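Local coordinates for protein immunoreactive 84kD antigen PG93 (Porphyromonas gingivalis, PDB 5M11) that serves as an essential bacterial surface component of the type-IX secretion system and binds calcium and zinc ions, at residues G11-L16 with G655-Q660; M319-G324 with L647-T652; L229-D234 with R251-E256. All coordinates share one frame; numbering follows the deposited sequence.

Contact 1 (G11-L16 with G655-Q660); sequences GIWNTL and GLMTFQ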
# COMPACT_ATOMS: atom_id res chain seq x y z
N GLY A 11 -14.19 6.11 -12.22
CA GLY A 11 -13.07 5.43 -12.84
C GLY A 11 -12.82 4.07 -12.24
O GLY A 11 -12.88 3.91 -11.02
N ILE A 12 -12.50 3.08 -13.10
CA ILE A 12 -12.30 1.65 -12.81
C ILE A 12 -11.27 1.38 -11.66
O ILE A 12 -11.56 0.53 -10.82
CB ILE A 12 -11.94 0.93 -14.14
CG1 ILE A 12 -13.24 0.67 -14.93
CG2 ILE A 12 -11.14 -0.37 -13.94
CD1 ILE A 12 -13.08 0.47 -16.49
N TRP A 13 -10.11 2.07 -11.62
CA TRP A 13 -9.10 1.91 -10.56
C TRP A 13 -9.12 3.10 -9.63
O TRP A 13 -9.24 4.24 -10.09
CB TRP A 13 -7.67 1.77 -11.12
CG TRP A 13 -7.39 0.49 -11.87
CD1 TRP A 13 -7.63 0.25 -13.19
CD2 TRP A 13 -6.76 -0.69 -11.35
NE1 TRP A 13 -7.21 -1.02 -13.52
CE2 TRP A 13 -6.66 -1.62 -12.41
CE3 TRP A 13 -6.25 -1.06 -10.09
CZ2 TRP A 13 -6.10 -2.89 -12.24
CZ3 TRP A 13 -5.68 -2.31 -9.93
CH2 TRP A 13 -5.62 -3.22 -11.00
N ASN A 14 -8.95 2.85 -8.33
CA ASN A 14 -8.86 3.91 -7.33
C ASN A 14 -7.93 3.49 -6.18
O ASN A 14 -7.71 2.29 -5.98
CB ASN A 14 -10.24 4.31 -6.81
CG ASN A 14 -10.63 5.69 -7.27
OD1 ASN A 14 -11.47 5.86 -8.16
ND2 ASN A 14 -9.96 6.72 -6.73
N THR A 15 -7.35 4.48 -5.45
CA THR A 15 -6.45 4.20 -4.32
C THR A 15 -7.04 4.76 -3.02
O THR A 15 -7.54 5.90 -2.98
CB THR A 15 -5.04 4.73 -4.56
OG1 THR A 15 -5.11 6.13 -4.77
CG2 THR A 15 -4.36 4.09 -5.74
N LEU A 16 -6.94 3.95 -1.95
CA LEU A 16 -7.44 4.28 -0.62
C LEU A 16 -6.23 4.38 0.35
O LEU A 16 -5.95 3.49 1.18
CB LEU A 16 -8.51 3.25 -0.20
CG LEU A 16 -9.85 3.29 -0.99
CD1 LEU A 16 -10.57 2.00 -0.88
CD2 LEU A 16 -10.79 4.38 -0.45
N GLY A 655 -0.08 -0.26 -0.09
CA GLY A 655 -1.40 0.29 0.19
C GLY A 655 -2.62 -0.29 -0.52
O GLY A 655 -2.51 -1.13 -1.41
N LEU A 656 -3.79 0.22 -0.14
CA LEU A 656 -5.09 -0.19 -0.64
C LEU A 656 -5.48 0.45 -1.97
O LEU A 656 -5.31 1.65 -2.22
CB LEU A 656 -6.19 0.08 0.40
CG LEU A 656 -7.48 -0.74 0.26
CD1 LEU A 656 -7.21 -2.21 0.48
CD2 LEU A 656 -8.54 -0.23 1.20
N MET A 657 -6.09 -0.40 -2.80
CA MET A 657 -6.60 -0.12 -4.14
C MET A 657 -7.95 -0.79 -4.33
O MET A 657 -8.28 -1.73 -3.59
CB MET A 657 -5.63 -0.68 -5.19
CG MET A 657 -4.42 0.13 -5.37
SD MET A 657 -3.69 -0.30 -6.95
CE MET A 657 -4.40 0.99 -7.95
N THR A 658 -8.73 -0.30 -5.32
CA THR A 658 -10.03 -0.88 -5.69
C THR A 658 -10.17 -0.91 -7.19
O THR A 658 -9.95 0.10 -7.85
CB THR A 658 -11.25 -0.16 -5.08
OG1 THR A 658 -11.37 1.16 -5.60
CG2 THR A 658 -11.26 -0.18 -3.59
N PHE A 659 -10.60 -2.07 -7.70
CA PHE A 659 -10.84 -2.32 -9.11
C PHE A 659 -12.31 -2.70 -9.30
O PHE A 659 -12.82 -3.56 -8.58
CB PHE A 659 -9.89 -3.42 -9.62
CG PHE A 659 -10.17 -3.89 -11.02
CD1 PHE A 659 -9.71 -3.17 -12.11
CD2 PHE A 659 -10.89 -5.06 -11.24
CE1 PHE A 659 -9.96 -3.61 -13.41
CE2 PHE A 659 -11.16 -5.48 -12.54
CZ PHE A 659 -10.70 -4.75 -13.61
N GLN A 660 -13.00 -2.02 -10.25
CA GLN A 660 -14.41 -2.32 -10.54
C GLN A 660 -14.45 -3.53 -11.42
O GLN A 660 -14.03 -3.46 -12.58
CB GLN A 660 -15.14 -1.11 -11.17
CG GLN A 660 -16.58 -1.41 -11.64
CD GLN A 660 -17.51 -1.94 -10.57
OE1 GLN A 660 -17.87 -3.12 -10.56
NE2 GLN A 660 -17.98 -1.05 -9.69
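Closure of a beta-propeller by a strand from the far end of the chain is exemplified here: 13-16, close to the N-terminus, pairs antiparallel with 655-660 and becomes the outermost strand of that blade, the so-called velcro closure. Four backbone bonds hold the ladder. Gln660 N gives to Ile12 O in the carbonyl plane at 3.0 Å, Asn14 and Thr658 exchange a reciprocal pair, and Leu16 N reaches Leu656 O at 2.8 Å from above the carbonyl plane. On one face of the sheet Phe659 crosses obliquely beneath Trp13. Phe659 CB lies 4.3 Å from the centroid of the Trp13 six-membered ring, almost on its normal, a CH-pi contact, while the two ring planes stand at 56°. Met657, its chain bent at the last torsion (chi3 95°), brings CE to 3.5 Å from Trp13 CE3, with SD obliquely beside the ring as a Met-aromatic contact. Thr15 OG1, on this same face, is hydrogen-bonded to Asp55 OD2. On the other face Leu16 CD1 meets Thr658 CG2 at 3.5 Å and runs alongside Leu656. Beyond, 655-660 is flanked by strand 647-652, where Ile650 touches Trp13 and Phe659, and the rings of Trp13 and Phe624, from the preceding blade, meet edge-to-face.

Contact 2 (M319-G324 with L647-T652); sequences MRFSHG and LLYIGT. With ZN (zinc ion), chain J.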
# COMPACT_ATOMS: atom_id res chain seq x y z
N MET A 319 -7.47 -8.95 5.30
CA MET A 319 -8.71 -8.24 5.00
C MET A 319 -9.86 -9.21 4.85
O MET A 319 -9.66 -10.31 4.34
CB MET A 319 -8.61 -7.44 3.69
CG MET A 319 -7.61 -6.35 3.63
SD MET A 319 -8.08 -5.37 2.17
CE MET A 319 -7.65 -6.44 0.84
N ARG A 320 -11.07 -8.76 5.18
CA ARG A 320 -12.32 -9.53 5.03
C ARG A 320 -13.40 -8.56 4.56
O ARG A 320 -13.35 -7.39 4.94
CB ARG A 320 -12.73 -10.20 6.38
CG ARG A 320 -11.83 -11.34 6.92
CD ARG A 320 -11.92 -12.67 6.14
NE ARG A 320 -13.30 -13.11 5.93
CZ ARG A 320 -13.69 -14.07 5.09
NH1 ARG A 320 -12.80 -14.72 4.35
NH2 ARG A 320 -14.97 -14.39 4.99
N PHE A 321 -14.38 -9.01 3.76
CA PHE A 321 -15.49 -8.12 3.39
C PHE A 321 -16.81 -8.72 3.86
O PHE A 321 -17.20 -9.79 3.38
CB PHE A 321 -15.54 -7.82 1.89
CG PHE A 321 -16.31 -6.55 1.61
CD1 PHE A 321 -15.66 -5.32 1.62
CD2 PHE A 321 -17.68 -6.57 1.39
CE1 PHE A 321 -16.38 -4.14 1.40
CE2 PHE A 321 -18.39 -5.39 1.19
CZ PHE A 321 -17.74 -4.18 1.19
N SER A 322 -17.46 -8.08 4.85
CA SER A 322 -18.74 -8.55 5.41
C SER A 322 -19.69 -7.38 5.70
O SER A 322 -19.22 -6.29 5.99
CB SER A 322 -18.52 -9.34 6.70
OG SER A 322 -17.28 -10.02 6.77
N HIS A 323 -21.00 -7.63 5.66
CA HIS A 323 -22.07 -6.68 5.97
C HIS A 323 -21.85 -5.28 5.36
O HIS A 323 -22.08 -4.27 6.05
CB HIS A 323 -22.27 -6.56 7.50
CG HIS A 323 -22.48 -7.86 8.23
ND1 HIS A 323 -23.50 -8.73 7.89
CD2 HIS A 323 -21.80 -8.37 9.28
CE1 HIS A 323 -23.40 -9.74 8.73
NE2 HIS A 323 -22.39 -9.57 9.59
N GLY A 324 -21.43 -5.25 4.08
CA GLY A 324 -21.12 -4.04 3.30
C GLY A 324 -19.98 -3.20 3.86
O GLY A 324 -19.94 -1.98 3.62
N LEU A 647 -16.80 -4.02 -6.37
CA LEU A 647 -15.48 -3.47 -6.07
C LEU A 647 -14.59 -4.49 -5.36
O LEU A 647 -14.91 -4.91 -4.24
CB LEU A 647 -15.55 -2.17 -5.24
CG LEU A 647 -15.85 -0.91 -6.02
CD1 LEU A 647 -16.26 0.19 -5.10
CD2 LEU A 647 -14.68 -0.48 -6.86
N LEU A 648 -13.47 -4.84 -6.01
CA LEU A 648 -12.45 -5.72 -5.43
C LEU A 648 -11.42 -4.84 -4.72
O LEU A 648 -10.82 -3.96 -5.35
CB LEU A 648 -11.76 -6.62 -6.49
CG LEU A 648 -10.62 -7.56 -5.99
CD1 LEU A 648 -11.16 -8.74 -5.17
CD2 LEU A 648 -9.85 -8.12 -7.16
N TYR A 649 -11.23 -5.08 -3.40
CA TYR A 649 -10.23 -4.38 -2.57
C TYR A 649 -8.90 -5.13 -2.70
O TYR A 649 -8.87 -6.36 -2.59
CB TYR A 649 -10.71 -4.26 -1.11
CG TYR A 649 -11.87 -3.31 -0.95
CD1 TYR A 649 -11.65 -1.98 -0.62
CD2 TYR A 649 -13.17 -3.72 -1.19
CE1 TYR A 649 -12.72 -1.08 -0.53
CE2 TYR A 649 -14.24 -2.83 -1.12
CZ TYR A 649 -14.01 -1.51 -0.77
OH TYR A 649 -15.08 -0.64 -0.65
N ILE A 650 -7.82 -4.41 -3.03
CA ILE A 650 -6.51 -5.01 -3.28
C ILE A 650 -5.54 -4.45 -2.27
O ILE A 650 -5.19 -3.27 -2.36
CB ILE A 650 -6.03 -4.76 -4.76
CG1 ILE A 650 -7.10 -5.20 -5.81
CG2 ILE A 650 -4.67 -5.39 -5.05
CD1 ILE A 650 -7.16 -4.31 -7.11
N GLY A 651 -5.14 -5.27 -1.31
CA GLY A 651 -4.18 -4.86 -0.30
C GLY A 651 -2.77 -5.07 -0.80
O GLY A 651 -2.23 -6.16 -0.62
N THR A 652 -2.18 -4.08 -1.48
CA THR A 652 -0.79 -4.24 -1.98
C THR A 652 0.18 -3.89 -0.86
O THR A 652 -0.21 -3.27 0.14
CB THR A 652 -0.48 -3.43 -3.28
OG1 THR A 652 -0.52 -2.02 -3.05
CG2 THR A 652 -1.36 -3.82 -4.45
ZN ZN J . -25.21 -7.66 7.58
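Strands 319-322 and 647-652 run nearly antiparallel, with 164° between their N-to-C directions, yet their axes come no closer than 9.2 Å and no hydrogen bond links them. They belong to different sheets, so the contact is made by side chains that bridge the gap between blades. The nearest CA atoms are those of Met319 and Gly651, 7.7 Å apart. Met319 points at the opposing strand with CG anti to the carbonyl carbon, and a bend at its last torsion (chi3 -71°) turns the terminal methyl onto the backbone there. CE lies 3.5 Å from Gly651 N, close also to the carbonyl of Tyr649; Gly651 has no side chain to stand between that methyl and the main chain. The second bridge is aromatic. Phe321 has CG anti to the backbone N, whereas Tyr649 has CG beside its own backbone N, and the two side chains, both starting toward the other strand, cross obliquely. Phe321 CE1 meets Tyr649 CE2 at 3.6 Å. Although the planes differ by only 18°, the rings are slid apart with centroids 5.5 Å from each other, so there is little overlap. Beyond the strand, at the turn, His323 departs from this apolar theme: ND1 binds a zinc ion at 2.0 Å that has another ligand from elsewhere, NE2 is hydrogen-bonded to Ser379 O, and together these hold the imidazole at its two nitrogens. From the order of the sheets, the two strands probably lie in the first and last blades, brought side by side where the ring closes. Leu326 of strand 325-329, the neighbour of 319-322, packs on Met319, Phe321 and Tyr649. Ser638 and Asn642 of strand 636-642 touch Met319 and Phe321 respectively, and Leu656 of strand 655-660 also touches Met319.

Contact 3 (L229-D234 with R251-E256); sequences LSSSAD and RIYFIE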
# COMPACT_ATOMS: atom_id res chain seq x y z
N LEU A 229 24.60 29.28 18.61
CA LEU A 229 23.87 28.74 19.76
C LEU A 229 24.28 27.29 19.98
O LEU A 229 24.92 26.67 19.13
CB LEU A 229 22.33 28.92 19.68
CG LEU A 229 21.45 28.34 18.55
CD1 LEU A 229 21.55 29.12 17.29
CD2 LEU A 229 21.60 26.83 18.35
N SER A 230 23.91 26.76 21.14
CA SER A 230 24.19 25.39 21.51
C SER A 230 22.87 24.66 21.69
O SER A 230 22.31 24.63 22.78
CB SER A 230 25.02 25.34 22.79
OG SER A 230 26.10 26.25 22.81
N SER A 231 22.37 24.08 20.61
CA SER A 231 21.14 23.30 20.63
C SER A 231 21.41 21.90 21.24
O SER A 231 22.56 21.58 21.60
CB SER A 231 20.60 23.18 19.21
OG SER A 231 19.37 22.48 19.20
N SER A 232 20.36 21.07 21.38
CA SER A 232 20.50 19.72 21.91
C SER A 232 21.06 18.81 20.81
O SER A 232 20.91 19.14 19.63
CB SER A 232 19.15 19.20 22.40
OG SER A 232 18.23 19.00 21.35
N ALA A 233 21.70 17.68 21.20
CA ALA A 233 22.30 16.71 20.28
C ALA A 233 21.28 16.18 19.30
O ALA A 233 20.08 16.17 19.58
CB ALA A 233 22.92 15.55 21.04
N ASP A 234 21.77 15.78 18.13
CA ASP A 234 21.00 15.21 17.04
C ASP A 234 19.77 16.09 16.71
O ASP A 234 18.64 15.60 16.58
CB ASP A 234 20.62 13.75 17.35
CG ASP A 234 21.84 12.84 17.44
OD1 ASP A 234 22.30 12.38 16.37
OD2 ASP A 234 22.34 12.61 18.57
N ARG A 251 12.04 22.20 21.57
CA ARG A 251 12.03 23.58 21.08
C ARG A 251 12.68 23.74 19.69
O ARG A 251 13.44 22.87 19.26
CB ARG A 251 12.67 24.53 22.11
CG ARG A 251 14.21 24.53 22.18
CD ARG A 251 14.79 23.45 23.07
NE ARG A 251 16.25 23.46 23.02
CZ ARG A 251 17.03 22.39 23.18
NH1 ARG A 251 16.49 21.20 23.41
NH2 ARG A 251 18.35 22.50 23.10
N ILE A 252 12.35 24.85 19.00
CA ILE A 252 12.87 25.26 17.68
C ILE A 252 13.69 26.53 17.86
O ILE A 252 13.41 27.32 18.77
CB ILE A 252 11.75 25.49 16.60
CG1 ILE A 252 11.04 24.22 16.18
CG2 ILE A 252 12.27 26.23 15.35
CD1 ILE A 252 9.81 24.55 15.33
N TYR A 253 14.69 26.72 16.97
CA TYR A 253 15.53 27.91 16.87
C TYR A 253 15.37 28.45 15.47
O TYR A 253 15.72 27.77 14.50
CB TYR A 253 17.00 27.64 17.18
CG TYR A 253 17.26 27.16 18.59
CD1 TYR A 253 17.58 28.06 19.60
CD2 TYR A 253 17.25 25.80 18.90
CE1 TYR A 253 17.84 27.63 20.90
CE2 TYR A 253 17.52 25.36 20.19
CZ TYR A 253 17.82 26.28 21.19
OH TYR A 253 18.07 25.84 22.46
N PHE A 254 14.79 29.63 15.37
CA PHE A 254 14.59 30.30 14.10
C PHE A 254 15.68 31.36 13.93
O PHE A 254 15.69 32.34 14.67
CB PHE A 254 13.17 30.90 14.00
CG PHE A 254 12.95 31.73 12.76
CD1 PHE A 254 13.35 31.27 11.51
CD2 PHE A 254 12.34 32.98 12.84
CE1 PHE A 254 13.15 32.05 10.37
CE2 PHE A 254 12.15 33.75 11.70
CZ PHE A 254 12.55 33.28 10.47
N ILE A 255 16.58 31.14 12.95
CA ILE A 255 17.69 32.05 12.65
C ILE A 255 17.35 32.83 11.38
O ILE A 255 17.03 32.22 10.35
CB ILE A 255 19.06 31.31 12.54
CG1 ILE A 255 19.37 30.53 13.84
CG2 ILE A 255 20.23 32.26 12.17
CD1 ILE A 255 19.83 29.14 13.58
N GLU A 256 17.41 34.17 11.45
CA GLU A 256 17.15 34.99 10.28
C GLU A 256 18.28 36.02 10.09
O GLU A 256 19.21 36.04 10.91
CB GLU A 256 15.75 35.61 10.34
CG GLU A 256 15.53 36.57 11.49
CD GLU A 256 14.06 36.85 11.75
OE1 GLU A 256 13.40 37.43 10.86
OE2 GLU A 256 13.58 36.48 12.84
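Leu229 (chi1 60°) and Arg251 (chi1 77°), like Ser232, start from the crowded first torsion, between backbone N and carbonyl carbon. In Arg251 a further bend at chi2 carries the guanidinium out from the strand toward 229-234, beside the hydroxyl of Tyr253, which keeps CG anti to the carbonyl carbon and leaves the backbone toward 229-234. The guanidinium and the phenol therefore meet. Arg251 NE donates to Tyr253 OH at 3.0 Å with a nearly straight bond (165°), the oxygen lying in the guanidinium plane at its edge, and NH2 adds a weak second bond to the same oxygen. Two N-H groups thus position one hydroxyl; the cation would be expected to polarise the phenol. Across the interface, Leu229 covers one face of that ring, its CD2 sitting 4.3 Å above the plane of Tyr253 and over its centre. The other branch, CD1, meets Ile255 CD1 tip to tip at 4.1 Å, extending the apolar patch along the strand. Farther along, Ser231 OG lies 3.6 Å from Tyr253 CE2, but its polar partner is Ser235. The guanidinium end packs against Ser232, whose CB lies 3.5 Å from Arg251 NH2, while NH1 of Arg251 is bonded to Glu249 O. The contact is apolar at the Leu229 end and more polar near the serines. Strand 226-230 is the last of one four-stranded antiparallel sheet and 252-256 the third of the next; Ile246 of strand 244-247 touches Ser231, Tyr253 and Ile255. Such face-to-face packing of side chains between successive blades is characteristic of a beta-propeller, here the N-terminal one of the protein.

Contacts 1 and 2 meet in one blade: strands 655-660 and 647-652 are hydrogen-bonded neighbours, and the contact centres lie 11 Å apart. Their chemistry follows their place. Contact 1 is lateral pairing within a sheet, a partly buried ladder whose backbone bonds tie the N-terminus to residues over 600 positions later; contact 2 is buried and crosses between blades without hydrogen bonds, by side chains reaching a ring and the main chain. Contact 3 repeats the between-blade principle in the other propeller, its centre about 47 Å from that of contact 2, but nearer the surface, where an arginine, a tyrosine hydroxyl and serines join the leucine and isoleucine. Along the chain, contact 1 encloses both others.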